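Long-range contacts in protein BCAM1869 (Burkholderia cenocepacia, PDB 4O2H), which is a homolog of the quorum-sensing regulator RsaM and probably acts in transcriptional regulation, with a previously unknown fold and self-association into dimers: residues 7-13 with 67-72; 73-78 with 95-100. All coordinates share one frame; numbering follows the deposited sequence.

Contact 1: residues 7-13 with 67-72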
loop_
_atom_site.group_PDB
_atom_site.type_symbol
_atom_site.label_atom_id
_atom_site.label_comp_id
_atom_site.label_asym_id
_atom_site.label_seq_id
_atom_site.Cartn_x
_atom_site.Cartn_y
_atom_site.Cartn_z
ATOM N N PRO A 7 10.322 32.196 -0.435
ATOM C CA PRO A 7 10.047 30.790 -0.809
ATOM C C PRO A 7 8.916 30.147 -0.012
ATOM O O PRO A 7 8.332 29.194 -0.503
ATOM C CB PRO A 7 11.369 30.078 -0.522
ATOM C CG PRO A 7 12.403 31.151 -0.631
ATOM C CD PRO A 7 11.746 32.380 -0.077
ATOM N N LEU A 8 8.587 30.682 1.182
ATOM C CA LEU A 8 7.531 30.180 2.075
ATOM C C LEU A 8 6.121 30.329 1.483
ATOM O O LEU A 8 5.182 29.676 1.948
ATOM C CB LEU A 8 7.584 30.904 3.432
ATOM C CG LEU A 8 8.857 30.730 4.275
ATOM C CD1 LEU A 8 8.955 31.818 5.336
ATOM C CD2 LEU A 8 8.940 29.333 4.903
ATOM N N LEU A 9 5.976 31.194 0.476
ATOM C CA LEU A 9 4.702 31.456 -0.197
ATOM C C LEU A 9 4.782 31.068 -1.676
ATOM O O LEU A 9 3.891 31.404 -2.448
ATOM C CB LEU A 9 4.284 32.935 -0.016
ATOM C CG LEU A 9 3.786 33.314 1.391
ATOM C CD1 LEU A 9 3.797 34.809 1.592
ATOM C CD2 LEU A 9 2.400 32.702 1.700
ATOM N N HIS A 10 5.830 30.322 -2.061
ATOM C CA HIS A 10 5.974 29.801 -3.420
ATOM C C HIS A 10 4.868 28.745 -3.651
ATOM O O HIS A 10 4.412 28.137 -2.673
ATOM C CB HIS A 10 7.386 29.212 -3.643
ATOM C CG HIS A 10 8.416 30.224 -4.067
ATOM N ND1 HIS A 10 9.610 29.830 -4.656
ATOM C CD2 HIS A 10 8.401 31.578 -3.982
ATOM C CE1 HIS A 10 10.268 30.952 -4.921
ATOM N NE2 HIS A 10 9.581 32.028 -4.533
ATOM N N PRO A 11 4.352 28.550 -4.886
ATOM C CA PRO A 11 3.256 27.571 -5.058
ATOM C C PRO A 11 3.616 26.150 -4.592
ATOM O O PRO A 11 4.767 25.740 -4.736
ATOM C CB PRO A 11 2.982 27.582 -6.573
ATOM C CG PRO A 11 4.136 28.314 -7.206
ATOM C CD PRO A 11 4.708 29.212 -6.164
ATOM N N VAL A 12 2.643 25.429 -4.010
ATOM C CA VAL A 12 2.785 23.998 -3.665
ATOM C C VAL A 12 2.663 23.290 -5.029
ATOM O O VAL A 12 1.593 23.353 -5.626
ATOM C CB VAL A 12 1.742 23.505 -2.616
ATOM C CG1 VAL A 12 1.876 22.002 -2.342
ATOM C CG2 VAL A 12 1.846 24.298 -1.319
ATOM N N PRO A 13 3.753 22.774 -5.633
ATOM C CA PRO A 13 3.598 22.162 -6.964
ATOM C C PRO A 13 2.954 20.793 -6.897
ATOM O O PRO A 13 3.163 20.042 -5.956
ATOM C CB PRO A 13 5.036 22.049 -7.486
ATOM C CG PRO A 13 5.919 22.103 -6.268
ATOM C CD PRO A 13 5.120 22.583 -5.094
ATOM N N ALA A 67 3.903 17.493 1.122
ATOM C CA ALA A 67 3.913 18.677 0.278
ATOM C C ALA A 67 4.211 19.931 1.109
ATOM O O ALA A 67 3.925 19.968 2.306
ATOM C CB ALA A 67 2.576 18.819 -0.450
ATOM N N GLY A 68 4.772 20.934 0.441
ATOM C CA GLY A 68 5.154 22.231 0.991
ATOM C C GLY A 68 5.455 23.168 -0.157
ATOM O O GLY A 68 5.364 22.765 -1.324
ATOM N N ALA A 69 5.797 24.422 0.154
ATOM C CA ALA A 69 6.120 25.426 -0.854
ATOM C C ALA A 69 7.311 24.985 -1.713
ATOM O O ALA A 69 8.380 24.719 -1.186
ATOM C CB ALA A 69 6.421 26.745 -0.179
ATOM N N GLY A 70 7.086 24.837 -3.014
ATOM C CA GLY A 70 8.095 24.401 -3.977
ATOM C C GLY A 70 8.534 22.956 -3.812
ATOM O O GLY A 70 9.558 22.561 -4.378
ATOM N N VAL A 71 7.769 22.161 -3.006
ATOM C CA VAL A 71 8.022 20.751 -2.684
ATOM C C VAL A 71 6.735 19.934 -2.967
ATOM O O VAL A 71 5.723 20.076 -2.266
ATOM C CB VAL A 71 8.531 20.583 -1.231
ATOM C CG1 VAL A 71 8.691 19.106 -0.850
ATOM C CG2 VAL A 71 9.850 21.325 -1.026
ATOM N N ALA A 72 6.775 19.090 -4.005
ATOM C CA ALA A 72 5.609 18.298 -4.356
ATOM C C ALA A 72 5.470 17.060 -3.438
ATOM O O ALA A 72 6.449 16.574 -2.858
ATOM C CB ALA A 72 5.669 17.878 -5.827
#

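Contact 2: residues 73-78 with 95-100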
loop_
_atom_site.group_PDB
_atom_site.type_symbol
_atom_site.label_atom_id
_atom_site.label_comp_id
_atom_site.label_asym_id
_atom_site.label_seq_id
_atom_site.Cartn_x
_atom_site.Cartn_y
_atom_site.Cartn_z
ATOM N N TYR A 73 4.228 16.576 -3.289
ATOM C CA TYR A 73 3.922 15.383 -2.523
ATOM C C TYR A 73 4.460 14.184 -3.291
ATOM O O TYR A 73 4.195 14.065 -4.479
ATOM C CB TYR A 73 2.418 15.266 -2.260
ATOM C CG TYR A 73 2.049 14.058 -1.419
ATOM C CD1 TYR A 73 2.366 14.004 -0.062
ATOM C CD2 TYR A 73 1.370 12.973 -1.977
ATOM C CE1 TYR A 73 2.016 12.909 0.720
ATOM C CE2 TYR A 73 1.051 11.848 -1.208
ATOM C CZ TYR A 73 1.361 11.832 0.142
ATOM O OH TYR A 73 1.030 10.752 0.907
ATOM N N VAL A 74 5.292 13.377 -2.646
ATOM C CA VAL A 74 5.899 12.195 -3.259
ATOM C C VAL A 74 5.444 10.923 -2.498
ATOM O O VAL A 74 5.487 10.934 -1.275
ATOM C CB VAL A 74 7.458 12.333 -3.293
ATOM C CG1 VAL A 74 8.138 11.000 -3.586
ATOM C CG2 VAL A 74 7.884 13.374 -4.315
ATOM N N THR A 75 4.976 9.875 -3.225
ATOM C CA THR A 75 4.598 8.542 -2.679
ATOM C C THR A 75 5.505 7.472 -3.251
ATOM O O THR A 75 5.816 7.486 -4.441
ATOM C CB THR A 75 3.167 8.148 -3.037
ATOM O OG1 THR A 75 2.963 8.470 -4.408
ATOM C CG2 THR A 75 2.159 8.838 -2.199
ATOM N N VAL A 76 5.949 6.575 -2.418
ATOM C CA VAL A 76 6.842 5.486 -2.773
ATOM C C VAL A 76 6.410 4.286 -1.955
ATOM O O VAL A 76 6.369 4.346 -0.711
ATOM C CB VAL A 76 8.350 5.844 -2.539
ATOM C CG1 VAL A 76 9.281 4.704 -2.993
ATOM C CG2 VAL A 76 8.732 7.179 -3.214
ATOM N N GLY A 77 6.064 3.224 -2.663
ATOM C CA GLY A 77 5.638 1.973 -2.055
ATOM C C GLY A 77 6.260 0.792 -2.744
ATOM O O GLY A 77 6.688 0.884 -3.888
ATOM N N TRP A 78 6.393 -0.295 -2.027
ATOM C CA TRP A 78 6.987 -1.502 -2.579
ATOM C C TRP A 78 6.609 -2.697 -1.724
ATOM O O TRP A 78 6.148 -2.551 -0.573
ATOM C CB TRP A 78 8.542 -1.373 -2.683
ATOM C CG TRP A 78 9.244 -1.244 -1.349
ATOM C CD1 TRP A 78 9.893 -2.241 -0.662
ATOM C CD2 TRP A 78 9.508 -0.022 -0.626
ATOM N NE1 TRP A 78 10.502 -1.728 0.455
ATOM C CE2 TRP A 78 10.288 -0.367 0.505
ATOM C CE3 TRP A 78 9.119 1.323 -0.800
ATOM C CZ2 TRP A 78 10.673 0.582 1.468
ATOM C CZ3 TRP A 78 9.472 2.250 0.165
ATOM C CH2 TRP A 78 10.264 1.887 1.271
ATOM N N ASP A 95 11.347 -3.843 -7.532
ATOM C CA ASP A 95 10.194 -3.095 -8.021
ATOM C C ASP A 95 9.766 -2.060 -7.003
ATOM O O ASP A 95 9.590 -2.374 -5.837
ATOM C CB ASP A 95 9.019 -4.025 -8.350
ATOM C CG ASP A 95 9.247 -4.909 -9.560
ATOM O OD1 ASP A 95 9.654 -4.378 -10.613
ATOM O OD2 ASP A 95 8.959 -6.131 -9.471
ATOM N N VAL A 96 9.613 -0.827 -7.436
ATOM C CA VAL A 96 9.239 0.280 -6.564
ATOM C C VAL A 96 8.149 1.037 -7.280
ATOM O O VAL A 96 8.344 1.428 -8.438
ATOM C CB VAL A 96 10.477 1.172 -6.226
ATOM C CG1 VAL A 96 10.064 2.533 -5.682
ATOM C CG2 VAL A 96 11.425 0.472 -5.256
ATOM N N ARG A 97 6.998 1.222 -6.609
ATOM C CA ARG A 97 5.898 1.983 -7.154
ATOM C C ARG A 97 5.941 3.375 -6.547
ATOM O O ARG A 97 6.070 3.503 -5.336
ATOM C CB ARG A 97 4.553 1.285 -6.910
ATOM C CG ARG A 97 3.377 1.945 -7.648
ATOM C CD ARG A 97 2.555 2.895 -6.777
ATOM N NE ARG A 97 1.957 2.150 -5.677
ATOM C CZ ARG A 97 2.145 2.398 -4.387
ATOM N NH1 ARG A 97 2.847 3.474 -3.997
ATOM N NH2 ARG A 97 1.580 1.622 -3.474
ATOM N N SER A 98 5.836 4.420 -7.395
ATOM C CA SER A 98 5.857 5.814 -6.958
ATOM C C SER A 98 5.161 6.719 -7.946
ATOM O O SER A 98 4.709 6.260 -8.993
ATOM C CB SER A 98 7.297 6.301 -6.762
ATOM O OG SER A 98 7.933 6.440 -8.022
ATOM N N ASN A 99 5.115 8.027 -7.617
ATOM C CA ASN A 99 4.583 9.087 -8.475
ATOM C C ASN A 99 5.754 9.895 -9.015
ATOM O O ASN A 99 5.594 11.059 -9.376
ATOM C CB ASN A 99 3.570 9.971 -7.718
ATOM C CG ASN A 99 4.147 10.808 -6.605
ATOM O OD1 ASN A 99 5.167 10.486 -5.991
ATOM N ND2 ASN A 99 3.444 11.880 -6.273
ATOM N N VAL A 100 6.945 9.284 -9.026
ATOM C CA VAL A 100 8.179 9.922 -9.488
ATOM C C VAL A 100 8.617 9.430 -10.858
ATOM O O VAL A 100 8.592 8.241 -11.140
ATOM C CB VAL A 100 9.354 9.745 -8.477
ATOM C CG1 VAL A 100 10.686 10.314 -9.019
ATOM C CG2 VAL A 100 9.018 10.354 -7.112
HETATM O O HOH W 1 2.394 6.103 -5.785
#

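Contact 1: residues 7-13 with 67-72
Val12 and Pro13 lie against a type II beta turn, Gly68 to Val71, in the surface connection between strands 55-65 and 74-83, so the N-terminal segment 7-13 is draped over the tip of a beta hairpin. Gly68 and Val71 close the turn with two mutual backbone hydrogen bonds. Gly70 sits at its third position with phi 68°, a value that suits glycine, and its N-H is given to Pro11 O at 3.0 Å. That bond, the one hydrogen bond across the contact, reaches the oxygen from above the carbonyl plane, 36° out of it.

Val12 can be followed outward from the backbone. Its CB stands 3.9 Å from Gly68 O, and both methyls stay close to the same oxygen. CG1 is anti to the backbone N (chi1 177°), which carries this branch on to Ala67 CB at 3.8 Å as well; CG2, beside the backbone N, rests on the Gly68 carbonyl alone, touching its O and C. Asn140 of the second subunit packs on Val12, and His139 of that subunit on Ala67, so the second subunit also packs on this pair.

The Pro13 ring lies along the next part of the turn, its CD 3.4 Å from Val71 N and its CG over Gly70 C. Beyond the ring, Pro13 O takes a CA-H...O contact from Ala72. At the other end of the segment the Ala69 methyl faces the backbone oxygens of Pro7, Leu8 and His10, with Ala69 CB 3.1 Å from Pro7 O and 3.5 Å from His10 O.

Contact 2: residues 73-78 with 95-100
Asn99 puts its carboxamide across the start of strand 74-83 and uses both ends of it. ND2 donates to Tyr73 O at 2.9 Å, with that oxygen nearly in the amide plane, while OD1 accepts from Thr75 N at 2.8 Å. The second bond is straight at the hydrogen (164°), yet the donor stands well above the plane of the amide carbonyl, 52° out of it. A chi1 of 67° holds CG between the backbone N and the carbonyl carbon, turning the amide to Tyr73 and Thr75, and the paired bonds restrain its rotation. Asn99 N also binds Thr75 O, a longer bond of 3.3 Å. The Thr75 and Asn99 side chains cross at about a right angle, and Pro42 of the second subunit packs on Asn99.

The strands here are the two arms of an antiparallel beta hairpin, 74-83 and 89-98, within a four-stranded sheet. Gly77 and Arg97 form a hydrogen-bonded pair: Gly77 N reaches Arg97 O at 2.7 Å, and Arg97 N returns a bond to Gly77 O. Val76 and Ser98 follow as the non-hydrogen-bonded pair. On their face Val76 CG1 meets Val96 CG1 at 3.5 Å, and Leu119 of helix 112-125 covers Val76, Val96 and Ser98.

Arg97 leaves by the other face. Its chain bends at chi2 and chi3 and folds over the neighbouring strand 74-83, bringing NH1 to 3.7 Å from Gly77 CA, where glycine has no side chain. NH2 makes a salt bridge with Glu62 on strand 55-65, and a water lying 2.8 Å from Thr75 OG1 accepts a weak hydrogen bond from Arg97 NH1.

How the contacts relate
From the N terminus, segment 7-13 comes first, and contact 1 closes when the chain returns at 67-72, having passed through strand 21-24, two helices and strands 34-40 and 55-65. Contact 2 opens at the very next residue, Tyr73, and closes a much shorter loop, the hairpin whose return strand ends at 98. The two follow in series, neither enclosing the other, with centres about 20 Å apart. They touch at the base of the connection, where Ala67 CB, just before the turn, lies 4.0 Å from Tyr73 N, just before strand 74-83. Contact 1 ties the N-terminal segment to a surface loop; contact 2 joins two strands in the interior. Both reach the second subunit, whose His139 also stacks its ring on Tyr73.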